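Local atomic coordinates of ABC sugar (Ribose) transporter, periplasmic substrate-binding subunit (Rhodobacter sphaeroides, PDB entry 3L49), a protein that probably binds a sugar in the periplasm as the substrate-binding subunit of an ABC transporter. Residues D200-I204 and G225-F229. Residues are numbered along the deposited sequence; the frame is centred on the assembly and turned at random.
Sequences DVPMI and GSPEF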
loop_
_atom_site.group_PDB
_atom_site.type_symbol
_atom_site.label_atom_id
_atom_site.label_comp_id
_atom_site.label_asym_id
_atom_site.label_seq_id
_atom_site.Cartn_x
_atom_site.Cartn_y
_atom_site.Cartn_z
ATOM N N ASP A 200 6.432 1.378 2.443
ATOM C CA ASP A 200 7.901 1.229 2.460
ATOM C C ASP A 200 8.735 2.424 2.049
ATOM O O ASP A 200 9.742 2.744 2.688
ATOM C CB ASP A 200 8.285 0.144 1.451
ATOM C CG ASP A 200 8.681 -1.131 2.097
ATOM O OD1 ASP A 200 9.020 -1.100 3.293
ATOM O OD2 ASP A 200 8.661 -2.158 1.399
ATOM N N VAL A 201 8.334 3.015 0.926
ATOM C CA VAL A 201 9.154 3.956 0.168
ATOM C C VAL A 201 9.629 5.186 0.977
ATOM O O VAL A 201 10.832 5.453 0.981
ATOM C CB VAL A 201 8.522 4.258 -1.240
ATOM C CG1 VAL A 201 9.318 5.274 -2.027
ATOM C CG2 VAL A 201 8.406 2.963 -2.048
ATOM N N PRO A 202 8.725 5.884 1.713
ATOM C CA PRO A 202 9.246 6.966 2.570
ATOM C C PRO A 202 10.203 6.502 3.675
ATOM O O PRO A 202 11.085 7.259 4.086
ATOM C CB PRO A 202 7.979 7.579 3.195
ATOM C CG PRO A 202 6.930 6.542 3.047
ATOM C CD PRO A 202 7.254 5.780 1.809
ATOM N N MET A 203 10.043 5.267 4.141
ATOM C CA MET A 203 10.909 4.745 5.192
ATOM C C MET A 203 12.325 4.471 4.697
ATOM O O MET A 203 13.260 4.457 5.495
ATOM C CB MET A 203 10.279 3.526 5.888
ATOM C CG MET A 203 8.998 3.827 6.676
ATOM S SD MET A 203 9.190 5.088 7.958
ATOM C CE MET A 203 8.719 6.597 7.127
ATOM N N ILE A 204 12.476 4.276 3.383
ATOM C CA ILE A 204 13.799 4.171 2.758
ATOM C C ILE A 204 14.570 5.479 2.961
ATOM O O ILE A 204 15.730 5.463 3.366
ATOM C CB ILE A 204 13.715 3.788 1.256
ATOM C CG1 ILE A 204 13.144 2.377 1.094
ATOM C CG2 ILE A 204 15.100 3.831 0.598
ATOM C CD1 ILE A 204 12.497 2.113 -0.271
ATOM N N GLY A 225 7.542 -4.549 1.480
ATOM C CA GLY A 225 8.612 -5.482 1.176
ATOM C C GLY A 225 9.387 -5.114 -0.078
ATOM O O GLY A 225 9.859 -6.001 -0.799
ATOM N N SER A 226 9.517 -3.812 -0.338
ATOM C CA SER A 226 10.346 -3.304 -1.440
ATOM C C SER A 226 11.802 -3.686 -1.177
ATOM O O SER A 226 12.290 -3.486 -0.058
ATOM C CB SER A 226 10.201 -1.781 -1.588
ATOM O OG SER A 226 10.953 -1.083 -0.608
ATOM N N PRO A 227 12.487 -4.256 -2.198
ATOM C CA PRO A 227 13.828 -4.850 -2.068
ATOM C C PRO A 227 14.847 -4.009 -1.297
ATOM O O PRO A 227 15.621 -4.566 -0.519
ATOM C CB PRO A 227 14.266 -5.033 -3.523
ATOM C CG PRO A 227 12.996 -5.272 -4.245
ATOM C CD PRO A 227 11.987 -4.373 -3.583
ATOM N N GLU A 228 14.818 -2.690 -1.496
ATOM C CA GLU A 228 15.687 -1.757 -0.761
ATOM C C GLU A 228 15.396 -1.673 0.740
ATOM O O GLU A 228 16.325 -1.589 1.539
ATOM C CB GLU A 228 15.698 -0.359 -1.403
ATOM C CG GLU A 228 14.625 -0.125 -2.485
ATOM C CD GLU A 228 14.661 1.279 -3.104
ATOM O OE1 GLU A 228 13.781 1.577 -3.946
ATOM O OE2 GLU A 228 15.556 2.083 -2.749
ATOM N N PHE A 229 14.124 -1.711 1.132
ATOM C CA PHE A 229 13.804 -1.666 2.561
ATOM C C PHE A 229 14.026 -2.998 3.293
ATOM O O PHE A 229 14.495 -3.012 4.431
ATOM C CB PHE A 229 12.411 -1.092 2.839
ATOM C CG PHE A 229 12.230 -0.633 4.264
ATOM C CD1 PHE A 229 12.846 0.532 4.720
ATOM C CD2 PHE A 229 11.465 -1.379 5.161
ATOM C CE1 PHE A 229 12.692 0.951 6.044
ATOM C CE2 PHE A 229 11.298 -0.966 6.478
ATOM C CZ PHE A 229 11.912 0.201 6.924
#
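The carboxylate of Asp200 and the ring of Phe229 meet obliquely, their planes 52° apart. OD1 of Asp200 sits 3.1 Å from CD2 of Phe229, on the CB side of the ring, and, though buried, has no partner in the model. CB of Met203 comes 3.5 Å from CE1 of Phe229, again obliquely, while its thioether leads away. CG1 of Ile204 lies 4.0 Å from CB of Phe229, the two side chains sliding oppositely past each other. CG of Phe229 stands anti to its own backbone nitrogen (chi1 -162°), which lays the ring along the first turn of helix 200-212; Ala240 and Val243 of strand 240-245 also touch it. Were an alanine to replace Phe229, CB of Met203 would probably lose its aromatic neighbour and a gap would open beside the carboxylate of Asp200.

The other oxygen, OD2 of Asp200, accepts a hydrogen bond from the backbone N of Ser226, nearly straight (163°), the modelled 2.5 Å being suspiciously short, and a weak, more bent one from N of Gly225. OG of Ser226 adds a weak bond to OD2 of Asp200 (3.2 Å). On the more exposed side, CD1 of Ile204 reaches CD of Glu228 at 3.7 Å, the side chains nearly perpendicular.

Asp200, on helix 200-212, thus bonds to Ser226, the N-cap of helix 227-234. These helices follow parallel strands 194-197 and 219-222, and the side chain of Asp200 lies about 7 Å from a bound unidentified ligand, in keeping with the Rossmann-like lobes of periplasmic binding proteins, where such helix N-termini face the ligand cleft.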